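Trans-isoprenyl diphosphate synthase (Caulobacter crescentus, PDB 3OYR) probably catalyses the stepwise condensation of isopentenyl diphosphate with farnesyl diphosphate to give all-trans-octaprenyl diphosphate, the side-chain precursor of isoprenoid quinones. Local coordinates at residues Gln189-Glu194 and Ala227-Asp232; Glu167-Met172 and Leu185-Ala190; Pro54-His59 and Val130-Phe135; Ala100-Asp105 and Gln112-Lys117. One frame throughout, in Å; residues are numbered along the deposited sequence.

Interaction 1. Residues Gln189-Glu194 and Ala227-Asp232. With CA (calcium ion), chain F; DMA (dimethylallyl diphosphate), chain D; DMA (dimethylallyl diphosphate), chain G.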
# COMPACT_ATOMS: atom_id res chain seq x y z
N GLN B 189 -17.56 -7.12 3.38
CA GLN B 189 -16.77 -8.33 3.62
C GLN B 189 -15.31 -8.13 3.16
O GLN B 189 -14.36 -8.53 3.86
CB GLN B 189 -17.40 -9.57 2.99
CG GLN B 189 -16.61 -10.85 3.32
CD GLN B 189 -17.25 -12.12 2.81
OE1 GLN B 189 -18.41 -12.41 3.10
NE2 GLN B 189 -16.47 -12.91 2.09
N ALA B 190 -15.15 -7.49 2.01
CA ALA B 190 -13.85 -7.29 1.40
C ALA B 190 -13.06 -6.20 2.10
O ALA B 190 -11.91 -6.42 2.47
CB ALA B 190 -14.01 -6.97 -0.09
N LYS B 191 -13.68 -5.05 2.31
CA LYS B 191 -12.95 -3.90 2.79
C LYS B 191 -12.69 -3.95 4.30
O LYS B 191 -11.75 -3.30 4.76
CB LYS B 191 -13.67 -2.60 2.42
CG LYS B 191 -14.73 -2.19 3.42
CD LYS B 191 -15.15 -0.75 3.19
CE LYS B 191 -16.35 -0.44 4.07
NZ LYS B 191 -16.76 1.00 3.92
N THR B 192 -13.50 -4.70 5.05
CA THR B 192 -13.36 -4.71 6.51
C THR B 192 -13.23 -6.10 7.11
O THR B 192 -12.34 -6.33 7.92
CB THR B 192 -14.51 -3.95 7.19
OG1 THR B 192 -14.51 -2.59 6.73
CG2 THR B 192 -14.36 -3.98 8.71
N ALA B 193 -14.11 -7.02 6.73
CA ALA B 193 -14.15 -8.31 7.41
C ALA B 193 -12.92 -9.19 7.09
O ALA B 193 -12.48 -9.97 7.94
CB ALA B 193 -15.45 -9.04 7.12
N GLU B 194 -12.37 -9.05 5.89
CA GLU B 194 -11.24 -9.86 5.46
C GLU B 194 -9.95 -9.68 6.28
O GLU B 194 -9.25 -10.66 6.56
CB GLU B 194 -10.93 -9.59 3.99
CG GLU B 194 -10.39 -10.80 3.28
CD GLU B 194 -11.48 -11.81 3.00
OE1 GLU B 194 -12.52 -11.47 2.38
OE2 GLU B 194 -11.31 -12.96 3.42
N ALA B 227 -20.01 -8.14 11.54
CA ALA B 227 -20.68 -7.53 12.70
C ALA B 227 -20.08 -6.17 12.99
O ALA B 227 -20.81 -5.16 13.13
CB ALA B 227 -20.55 -8.45 13.96
N PHE B 228 -18.74 -6.14 13.03
CA PHE B 228 -17.97 -4.94 13.34
C PHE B 228 -18.33 -3.80 12.40
O PHE B 228 -18.62 -2.69 12.85
CB PHE B 228 -16.45 -5.23 13.28
CG PHE B 228 -15.59 -4.10 13.78
CD1 PHE B 228 -15.32 -3.96 15.14
CD2 PHE B 228 -15.06 -3.16 12.88
CE1 PHE B 228 -14.53 -2.89 15.61
CE2 PHE B 228 -14.25 -2.09 13.34
CZ PHE B 228 -13.99 -1.95 14.70
N GLN B 229 -18.31 -4.08 11.10
CA GLN B 229 -18.56 -3.05 10.10
C GLN B 229 -20.01 -2.57 10.07
O GLN B 229 -20.28 -1.36 9.91
CB GLN B 229 -18.12 -3.53 8.72
CG GLN B 229 -18.15 -2.43 7.68
CD GLN B 229 -17.28 -1.24 8.05
OE1 GLN B 229 -16.13 -1.39 8.45
NE2 GLN B 229 -17.82 -0.05 7.91
N LEU B 230 -20.95 -3.50 10.21
CA LEU B 230 -22.38 -3.16 10.38
C LEU B 230 -22.59 -2.22 11.56
O LEU B 230 -23.27 -1.20 11.42
CB LEU B 230 -23.23 -4.42 10.54
CG LEU B 230 -23.38 -5.20 9.23
CD1 LEU B 230 -23.90 -6.58 9.51
CD2 LEU B 230 -24.31 -4.50 8.31
N ALA B 231 -21.98 -2.53 12.72
CA ALA B 231 -22.03 -1.63 13.87
C ALA B 231 -21.36 -0.30 13.58
O ALA B 231 -21.89 0.74 13.97
CB ALA B 231 -21.42 -2.28 15.11
N ASP B 232 -20.23 -0.31 12.87
CA ASP B 232 -19.56 0.92 12.47
C ASP B 232 -20.44 1.78 11.58
O ASP B 232 -20.50 3.01 11.75
CB ASP B 232 -18.23 0.64 11.75
CG ASP B 232 -17.46 1.90 11.45
OD1 ASP B 232 -17.59 2.43 10.31
OD2 ASP B 232 -16.78 2.39 12.38
CA CA F . -17.52 4.29 9.03
C1 DMA D . -11.66 1.82 11.51
O1 DMA D . -11.24 0.74 12.37
C2 DMA D . -11.76 0.98 10.29
C3 DMA D . -12.91 0.42 9.90
C4 DMA D . -14.22 0.68 10.59
C5 DMA D . -12.84 -0.49 8.71
PA DMA D . -11.35 0.69 13.97
O1A DMA D . -10.85 -0.64 14.50
O2A DMA D . -12.75 1.08 14.36
O3A DMA D . -10.31 1.90 14.27
PB DMA D . -9.19 2.04 15.44
O1B DMA D . -8.00 1.23 14.98
O2B DMA D . -8.99 3.53 15.30
O3B DMA D . -9.78 1.57 16.74
C1 DMA G . -13.58 1.34 5.60
O1 DMA G . -14.64 1.67 6.48
C2 DMA G . -12.25 1.88 6.02
C3 DMA G . -11.12 1.17 5.94
C4 DMA G . -11.05 -0.23 5.42
C5 DMA G . -9.87 1.83 6.40
PA DMA G . -15.17 3.18 6.81
O1A DMA G . -16.58 2.97 7.28
O2A DMA G . -14.87 4.16 5.72
O3A DMA G . -14.23 3.47 8.10
PB DMA G . -14.13 4.86 8.92
O1B DMA G . -13.24 4.37 10.03
O2B DMA G . -15.54 5.22 9.31
O3B DMA G . -13.53 5.89 7.99
O HOH W 1 -18.45 5.44 10.91
O HOH W 2 -19.62 3.69 8.18
O HOH W 3 -17.72 6.42 7.92

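Interaction 2. Residues Glu167-Met172 and Leu185-Ala190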
# COMPACT_ATOMS: atom_id res chain seq x y z
N GLU B 167 -12.57 -1.49 -1.62
CA GLU B 167 -12.59 -0.03 -1.62
C GLU B 167 -12.91 0.54 -3.00
O GLU B 167 -13.62 1.54 -3.13
CB GLU B 167 -11.25 0.51 -1.15
CG GLU B 167 -10.96 0.30 0.36
CD GLU B 167 -11.48 1.46 1.20
OE1 GLU B 167 -12.71 1.60 1.33
OE2 GLU B 167 -10.64 2.21 1.74
N VAL B 168 -12.36 -0.10 -4.04
CA VAL B 168 -12.71 0.26 -5.40
C VAL B 168 -14.19 -0.02 -5.67
O VAL B 168 -14.88 0.83 -6.24
CB VAL B 168 -11.77 -0.43 -6.43
CG1 VAL B 168 -12.22 -0.18 -7.84
CG2 VAL B 168 -10.39 0.10 -6.28
N LEU B 169 -14.69 -1.18 -5.22
CA LEU B 169 -16.08 -1.58 -5.41
C LEU B 169 -17.00 -0.58 -4.76
O LEU B 169 -18.02 -0.21 -5.34
CB LEU B 169 -16.37 -2.98 -4.85
CG LEU B 169 -17.76 -3.61 -5.11
CD1 LEU B 169 -18.22 -3.48 -6.58
CD2 LEU B 169 -17.76 -5.09 -4.66
N GLN B 170 -16.64 -0.15 -3.56
CA GLN B 170 -17.35 0.91 -2.87
C GLN B 170 -17.29 2.24 -3.63
O GLN B 170 -18.32 2.88 -3.82
CB GLN B 170 -16.78 1.07 -1.47
CG GLN B 170 -17.46 2.15 -0.69
CD GLN B 170 -16.86 2.30 0.67
OE1 GLN B 170 -17.40 1.80 1.65
NE2 GLN B 170 -15.70 2.96 0.75
N LEU B 171 -16.11 2.63 -4.09
CA LEU B 171 -15.95 3.85 -4.90
C LEU B 171 -16.87 3.86 -6.13
O LEU B 171 -17.52 4.86 -6.42
CB LEU B 171 -14.49 4.07 -5.32
CG LEU B 171 -14.13 5.39 -6.02
CD1 LEU B 171 -14.36 6.60 -5.13
CD2 LEU B 171 -12.69 5.36 -6.51
N MET B 172 -16.93 2.72 -6.82
CA MET B 172 -17.76 2.57 -8.02
C MET B 172 -19.26 2.41 -7.75
O MET B 172 -20.08 2.89 -8.53
CB MET B 172 -17.28 1.38 -8.88
CG MET B 172 -15.85 1.49 -9.45
SD MET B 172 -15.34 3.10 -10.13
CE MET B 172 -16.48 3.30 -11.49
N LEU B 185 -22.99 -6.00 1.29
CA LEU B 185 -22.36 -7.04 2.10
C LEU B 185 -21.08 -7.59 1.48
O LEU B 185 -20.20 -8.07 2.19
CB LEU B 185 -23.32 -8.20 2.36
CG LEU B 185 -24.52 -7.98 3.29
CD1 LEU B 185 -25.38 -9.25 3.31
CD2 LEU B 185 -24.10 -7.58 4.70
N GLU B 186 -21.01 -7.58 0.16
CA GLU B 186 -19.81 -7.95 -0.57
C GLU B 186 -18.72 -6.91 -0.31
O GLU B 186 -17.60 -7.27 -0.04
CB GLU B 186 -20.12 -8.06 -2.06
CG GLU B 186 -18.98 -8.56 -2.92
CD GLU B 186 -19.29 -8.54 -4.42
OE1 GLU B 186 -18.34 -8.78 -5.20
OE2 GLU B 186 -20.46 -8.29 -4.81
N ILE B 187 -19.07 -5.63 -0.36
CA ILE B 187 -18.16 -4.55 -0.05
C ILE B 187 -17.61 -4.61 1.38
O ILE B 187 -16.39 -4.56 1.57
CB ILE B 187 -18.86 -3.18 -0.25
CG1 ILE B 187 -19.10 -2.95 -1.75
CG2 ILE B 187 -18.15 -2.04 0.49
CD1 ILE B 187 -20.03 -1.73 -2.06
N ILE B 188 -18.50 -4.73 2.37
CA ILE B 188 -18.02 -4.75 3.76
C ILE B 188 -17.23 -6.02 4.05
O ILE B 188 -16.30 -6.00 4.84
CB ILE B 188 -19.12 -4.44 4.82
CG1 ILE B 188 -20.23 -5.51 4.84
CG2 ILE B 188 -19.70 -3.06 4.54
CD1 ILE B 188 -21.08 -5.53 6.14
N GLN B 189 -17.56 -7.12 3.38
CA GLN B 189 -16.77 -8.33 3.62
C GLN B 189 -15.31 -8.13 3.16
O GLN B 189 -14.36 -8.53 3.86
CB GLN B 189 -17.40 -9.57 2.99
CG GLN B 189 -16.61 -10.85 3.32
CD GLN B 189 -17.25 -12.12 2.81
OE1 GLN B 189 -18.41 -12.41 3.10
NE2 GLN B 189 -16.47 -12.91 2.09
N ALA B 190 -15.15 -7.49 2.01
CA ALA B 190 -13.85 -7.29 1.40
C ALA B 190 -13.06 -6.20 2.10
O ALA B 190 -11.91 -6.42 2.47
CB ALA B 190 -14.01 -6.97 -0.09

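Interaction 3. Residues Pro54-His59 and Val130-Phe135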
# COMPACT_ATOMS: atom_id res chain seq x y z
N PRO B 54 8.18 8.89 10.42
CA PRO B 54 7.75 8.64 11.80
C PRO B 54 6.87 9.75 12.42
O PRO B 54 6.06 9.45 13.29
CB PRO B 54 9.08 8.53 12.57
CG PRO B 54 10.08 9.25 11.73
CD PRO B 54 9.66 8.96 10.32
N ALA B 55 7.02 10.99 11.96
CA ALA B 55 6.14 12.08 12.42
C ALA B 55 4.68 11.84 12.01
O ALA B 55 3.81 11.84 12.86
CB ALA B 55 6.64 13.44 11.92
N LEU B 56 4.43 11.59 10.72
CA LEU B 56 3.07 11.31 10.23
C LEU B 56 2.49 10.03 10.84
O LEU B 56 1.32 9.99 11.26
CB LEU B 56 3.03 11.28 8.70
CG LEU B 56 1.69 11.43 7.95
CD1 LEU B 56 1.91 11.84 6.51
CD2 LEU B 56 0.87 10.14 7.97
N ALA B 57 3.32 8.99 10.89
CA ALA B 57 2.91 7.69 11.42
C ALA B 57 2.51 7.72 12.89
O ALA B 57 1.44 7.22 13.26
CB ALA B 57 4.00 6.65 11.19
N GLU B 58 3.37 8.31 13.73
CA GLU B 58 3.08 8.42 15.16
C GLU B 58 1.89 9.33 15.45
O GLU B 58 1.18 9.11 16.42
CB GLU B 58 4.30 8.89 15.97
CG GLU B 58 4.25 8.46 17.45
CD GLU B 58 4.90 9.45 18.40
OE1 GLU B 58 6.12 9.72 18.26
OE2 GLU B 58 4.20 9.95 19.31
N HIS B 59 1.66 10.32 14.60
CA HIS B 59 0.48 11.17 14.76
C HIS B 59 -0.78 10.29 14.76
O HIS B 59 -1.65 10.45 15.61
CB HIS B 59 0.42 12.23 13.67
CG HIS B 59 -0.85 13.04 13.65
ND1 HIS B 59 -0.99 14.22 14.34
CD2 HIS B 59 -2.01 12.85 12.99
CE1 HIS B 59 -2.20 14.71 14.13
NE2 HIS B 59 -2.84 13.89 13.32
N VAL B 130 -0.56 9.29 1.57
CA VAL B 130 -0.50 8.13 0.67
C VAL B 130 0.85 7.43 0.75
O VAL B 130 0.89 6.22 0.99
CB VAL B 130 -0.88 8.52 -0.77
CG1 VAL B 130 -0.45 7.46 -1.80
CG2 VAL B 130 -2.37 8.75 -0.82
N LEU B 131 1.93 8.19 0.62
CA LEU B 131 3.30 7.65 0.64
C LEU B 131 3.73 6.99 1.96
O LEU B 131 4.40 5.95 1.95
CB LEU B 131 4.32 8.70 0.17
CG LEU B 131 4.18 9.27 -1.25
CD1 LEU B 131 5.23 10.36 -1.50
CD2 LEU B 131 4.26 8.19 -2.33
N VAL B 132 3.34 7.59 3.08
CA VAL B 132 3.60 7.00 4.41
C VAL B 132 2.80 5.71 4.60
O VAL B 132 3.31 4.72 5.14
CB VAL B 132 3.39 8.00 5.56
CG1 VAL B 132 3.53 7.32 6.94
CG2 VAL B 132 4.42 9.16 5.45
N GLY B 133 1.57 5.71 4.10
CA GLY B 133 0.80 4.46 4.00
C GLY B 133 1.56 3.41 3.22
O GLY B 133 1.69 2.28 3.72
N ASP B 134 2.08 3.77 2.04
CA ASP B 134 2.94 2.84 1.26
C ASP B 134 4.15 2.32 2.04
O ASP B 134 4.46 1.13 1.95
CB ASP B 134 3.39 3.46 -0.08
CG ASP B 134 2.23 3.78 -1.00
OD1 ASP B 134 1.10 3.29 -0.74
OD2 ASP B 134 2.45 4.54 -1.98
N PHE B 135 4.79 3.19 2.81
CA PHE B 135 5.89 2.81 3.74
C PHE B 135 5.45 1.74 4.77
O PHE B 135 6.13 0.71 4.95
CB PHE B 135 6.44 4.05 4.48
CG PHE B 135 7.48 3.73 5.56
CD1 PHE B 135 8.82 3.57 5.23
CD2 PHE B 135 7.10 3.59 6.90
CE1 PHE B 135 9.77 3.27 6.22
CE2 PHE B 135 8.04 3.30 7.90
CZ PHE B 135 9.37 3.15 7.56

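Interaction 4. Residues Ala100-Asp105 and Gln112-Lys117. With CA (calcium ion), chain E; DMA (dimethylallyl diphosphate), chain G; DMA (dimethylallyl diphosphate), chain D.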
# COMPACT_ATOMS: atom_id res chain seq x y z
N ALA B 100 -2.13 1.83 7.49
CA ALA B 100 -1.98 2.27 6.11
C ALA B 100 -3.32 2.45 5.39
O ALA B 100 -3.50 3.41 4.62
CB ALA B 100 -1.13 1.28 5.35
N THR B 101 -4.26 1.52 5.62
CA THR B 101 -5.56 1.60 4.97
C THR B 101 -6.35 2.80 5.49
O THR B 101 -7.09 3.41 4.74
CB THR B 101 -6.45 0.35 5.19
OG1 THR B 101 -6.82 0.27 6.57
CG2 THR B 101 -5.75 -0.92 4.74
N LEU B 102 -6.17 3.11 6.77
CA LEU B 102 -6.73 4.35 7.35
C LEU B 102 -6.25 5.62 6.67
O LEU B 102 -7.06 6.49 6.32
CB LEU B 102 -6.46 4.45 8.85
CG LEU B 102 -7.03 3.33 9.72
CD1 LEU B 102 -6.69 3.59 11.17
CD2 LEU B 102 -8.57 3.17 9.54
N LEU B 103 -4.93 5.72 6.47
CA LEU B 103 -4.35 6.89 5.83
C LEU B 103 -4.90 7.06 4.42
O LEU B 103 -5.32 8.14 4.04
CB LEU B 103 -2.82 6.80 5.81
CG LEU B 103 -2.12 6.99 7.17
CD1 LEU B 103 -0.65 6.66 7.07
CD2 LEU B 103 -2.31 8.38 7.74
N HIS B 104 -4.96 5.95 3.68
CA HIS B 104 -5.46 5.96 2.33
C HIS B 104 -6.96 6.21 2.29
O HIS B 104 -7.43 7.01 1.48
CB HIS B 104 -5.07 4.65 1.63
CG HIS B 104 -3.62 4.57 1.28
ND1 HIS B 104 -3.14 3.74 0.29
CD2 HIS B 104 -2.55 5.25 1.76
CE1 HIS B 104 -1.84 3.91 0.17
NE2 HIS B 104 -1.45 4.82 1.05
N ASP B 105 -7.71 5.56 3.19
CA ASP B 105 -9.15 5.67 3.16
C ASP B 105 -9.60 7.08 3.57
O ASP B 105 -10.50 7.64 2.95
CB ASP B 105 -9.79 4.60 4.03
CG ASP B 105 -11.31 4.70 4.07
OD1 ASP B 105 -11.99 4.28 3.11
OD2 ASP B 105 -11.84 5.20 5.09
N GLN B 112 -12.09 14.47 8.00
CA GLN B 112 -11.29 15.51 8.67
C GLN B 112 -10.78 15.11 10.05
O GLN B 112 -9.84 15.71 10.57
CB GLN B 112 -12.07 16.83 8.71
CG GLN B 112 -12.42 17.37 7.31
CD GLN B 112 -13.44 18.51 7.34
OE1 GLN B 112 -14.31 18.59 6.47
NE2 GLN B 112 -13.33 19.39 8.33
N LEU B 113 -11.36 14.06 10.62
CA LEU B 113 -11.03 13.62 11.96
C LEU B 113 -10.80 12.10 12.01
O LEU B 113 -11.54 11.33 11.41
CB LEU B 113 -12.16 13.99 12.91
CG LEU B 113 -11.83 14.05 14.40
CD1 LEU B 113 -10.96 15.28 14.73
CD2 LEU B 113 -13.11 14.07 15.23
N ARG B 114 -9.77 11.69 12.75
CA ARG B 114 -9.44 10.29 12.92
C ARG B 114 -8.78 10.11 14.27
O ARG B 114 -7.76 10.76 14.56
CB ARG B 114 -8.50 9.79 11.80
CG ARG B 114 -7.91 8.39 12.08
CD ARG B 114 -8.95 7.29 11.97
NE ARG B 114 -9.43 7.18 10.59
CZ ARG B 114 -10.44 6.41 10.19
NH1 ARG B 114 -11.11 5.65 11.05
NH2 ARG B 114 -10.77 6.41 8.90
N ARG B 115 -9.38 9.24 15.09
CA ARG B 115 -8.90 8.94 16.45
C ARG B 115 -8.76 10.21 17.31
O ARG B 115 -7.85 10.31 18.15
CB ARG B 115 -7.58 8.13 16.41
CG ARG B 115 -7.71 6.73 15.83
CD ARG B 115 -6.33 6.04 15.74
NE ARG B 115 -6.43 4.64 15.29
CZ ARG B 115 -5.40 3.88 14.90
NH1 ARG B 115 -5.62 2.62 14.52
NH2 ARG B 115 -4.16 4.38 14.87
N GLY B 116 -9.65 11.17 17.10
CA GLY B 116 -9.70 12.38 17.93
C GLY B 116 -8.78 13.50 17.46
O GLY B 116 -8.87 14.62 17.98
N LYS B 117 -7.89 13.20 16.52
CA LYS B 117 -6.96 14.18 15.97
C LYS B 117 -7.37 14.52 14.54
O LYS B 117 -8.12 13.77 13.90
CB LYS B 117 -5.51 13.66 15.97
CG LYS B 117 -4.84 13.54 17.35
CD LYS B 117 -3.35 13.22 17.18
CE LYS B 117 -2.68 12.72 18.46
NZ LYS B 117 -1.40 11.96 18.18
CA CA E . -13.80 6.19 5.73
C1 DMA G . -13.58 1.34 5.60
O1 DMA G . -14.64 1.67 6.48
C2 DMA G . -12.25 1.88 6.02
C3 DMA G . -11.12 1.17 5.94
C4 DMA G . -11.05 -0.23 5.42
C5 DMA G . -9.87 1.83 6.40
PA DMA G . -15.17 3.18 6.81
O1A DMA G . -16.58 2.97 7.28
O2A DMA G . -14.87 4.16 5.72
O3A DMA G . -14.23 3.47 8.10
PB DMA G . -14.13 4.86 8.92
O1B DMA G . -13.24 4.37 10.03
O2B DMA G . -15.54 5.22 9.31
O3B DMA G . -13.53 5.89 7.99
C1 DMA D . -11.66 1.82 11.51
O1 DMA D . -11.24 0.74 12.37
C2 DMA D . -11.76 0.98 10.29
C3 DMA D . -12.91 0.42 9.90
C4 DMA D . -14.22 0.68 10.59
C5 DMA D . -12.84 -0.49 8.71
PA DMA D . -11.35 0.69 13.97
O1A DMA D . -10.85 -0.64 14.50
O2A DMA D . -12.75 1.08 14.36
O3A DMA D . -10.31 1.90 14.27
PB DMA D . -9.19 2.04 15.44
O1B DMA D . -8.00 1.23 14.98
O2B DMA D . -8.99 3.53 15.30
O3B DMA D . -9.78 1.57 16.74
O HOH W 4 -15.87 7.50 6.24
O HOH W 5 -12.65 8.18 6.10

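Interaction 1. Residues Gln189-Glu194 and Ala227-Asp232
Thr192 meets Gln229 in the central cavity of the all-helical isoprenoid synthase fold, where segments 189-194 and 227-232, on helices 181-206 and 211-238, run at 111° to each other and Asp232 opens the second aspartate-rich motif. Polar contact is concentrated in one bond: Thr192 OG1 donates to Gln229 OE1 at 2.7 Å. The hydroxyl approaches from above the carbonyl plane, 52° out of it, and the two side chains cross nearly perpendicularly. Gln229 reaches back because its chain folds at chi2 (58°). This leaves NE2 facing the other way, with a weak bond to O1A of one dimethylallyl diphosphate and another bond to Asp233.

Van der Waals contact is slight: Thr192 CG2 lies 3.8 Å from Gln229 CB, and the extended Lys191 chain brings CE near Gln229 NE2. Lys191 NZ has its main partner in Gln170 OE1 and bonds only weakly to the diphosphate ester oxygen O1. A wider, pi-type turn at 189-193 interrupts the regular helix here.

Ligand contacts complete the group. The edge of the Phe228 ring faces the second dimethylallyl diphosphate, with CZ 3.3 Å from its O2A. Asp232 OD2 pairs with Lys246, while Asp232 OD1 binds the calcium ion at 2.3 Å.

Interaction 2. Residues Glu167-Met172 and Leu185-Ala190
Gln170 and Ile187 mark the nearest backbone approach of two helical segments, their CA atoms 6.2 Å apart. The axes come within 9.0 Å, and the chain directions differ by 147°, close to antiparallel.

Ile187 does most of the packing by spreading its branches over two neighbours. With CG1 beside the backbone N (chi1 -70°), that arm lies 3.7 Å from Leu169 CG, and its end, CD1, comes to rest 3.8 Å from Gln170 CA, against the backbone itself. The other branch, CG2, touches Gln170 CB at 3.9 Å, crossing at about a right angle the stretched glutamine chain, whose OE1 is hydrogen-bonded to Lys191 NZ. Cut back to an alanine here, the side chain would lose both branches, which would probably open a gap between the helices and take from Leu169 and the Gln170 stem the contacts that Ile187 gives them. On the solvent side, where Glu186 is exposed, Leu169 CD2 sits 3.8 Å from Glu186 OE1, the extended glutamate chain lying across the leucine.

On another side of helix 150-173, Leu171 and Met172 pack on Ala127 and Ile52 of the second subunit. The pair is an antiparallel helical hairpin, helix 150-173 followed directly by helix 181-206, in the helix bundle of the isoprenoid synthase fold.

Interaction 3. Residues Pro54-His59 and Val130-Phe135
Leu56 and Val132 meet methyl against methyl in a wholly apolar contact. Leu56 CD1 touches Val132 CG2 at 3.8 Å, while Leu56 CD2 lies 4.0 Å from Val132 CG1, so each methyl of the leucine fork has its own valine branch to rest on. Leu56 CB adds a further touch to CG2. The valine's orientation explains the division of labour: with CG1 anti to the backbone N (chi1 174°), that methyl also faces Ala57, 4.3 Å from its CB, and CG2 is left to the leucine. Ala57 and Val132 are the nearest backbone pair, their CA atoms 7.1 Å apart, with just the alanine methyl on one side.

A second apolar shell surrounds these three residues. Leu56 also packs on Leu103 of helix 87-109 and on Ala120 and Trp124, and Val132 on Ile53. At the end of the same segment, His59 helps fix helix 52-61: its ring meets Trp124 edge-to-face, and its NE2 is hydrogen-bonded to Val118 O.

Helix 126-147 is held from its other sides at the dimer interface. Asp134 OD2 is hydrogen-bonded to His104 ND1 of the second subunit, and Leu131 packs on Val168 of that subunit. The contact is plain helix-to-helix packing, by which the short helix 52-61 covers an interface helix at the periphery of the all-helical isoprenoid synthase fold.

Interaction 4. Residues Ala100-Asp105 and Gln112-Lys117
Leu102 lies under two arginines at once, one methyl to each. Its CD2 sits over the centre of the Arg114 guanidinium, 3.7 Å from that plane, and its CD1 lies 3.6 Å from the plane of Arg115, toward the rim. With their flat faces against the leucine, both guanidinium groups keep their N-H edges for phosphate.

Arg114 bends at chi2 and chi3 to bring its head back over the helix. Its NH1 gives an almost straight bond, 169°, to O1B of one dimethylallyl diphosphate at 2.7 Å, while NH2 reaches O3B of the same phosphate and forms a salt bridge with Asp106. Arg115 runs straight from CG to NE and serves the other dimethylallyl diphosphate with two bonds: NE to O2B at 2.8 Å, 177° at the hydrogen, and NH1 to O1B at 2.8 Å. Its NH2 is tied to Leu60 O, which fixes the rotation of the head. A leucine in its place would probably leave that terminal phosphate without two of its bonds and uncover Leu102 CD1.

Asp105 OD2 binds calcium at 2.3 Å; Asp109 also binds the ion, which holds O2A and O3B of the first diphosphate, so O3B is shared by metal and Arg114. The arginines project from a type I' turn, Arg114 to Lys117, whose Gly116 has backbone angles suited to glycine. A DDxxD motif whose Asp105 and Asp109 bind metal, followed by an arginine pair, is the hallmark of trans-prenyltransferases, with two diphosphate sites consistent with allylic and isopentenyl substrates.

In the fold
Along the chain, interaction 4 falls between the two segments of interaction 3, and interactions 2 and 1 follow. Interactions 1 and 2, centres 10 Å apart, share Gln189 and Ala190 on helix 181-206, and the Gln170-Lys191 bond ties the hairpin to the substrate cavity. Interactions 1 and 4, about 17 Å apart between centres, face each other across that cavity: both touch the two dimethylallyl diphosphates, and each contributes an aspartate to a different calcium ion. Glu167 of interaction 2 lies close to the like-charged Asp105 of interaction 4. The centres of interactions 3 and 4 are 11 Å apart, Val130 O meeting His104 NE2 at 2.7 Å. Interactions 2, 3 and 4 all reach the second subunit, linking the active-site walls to the dimer interface.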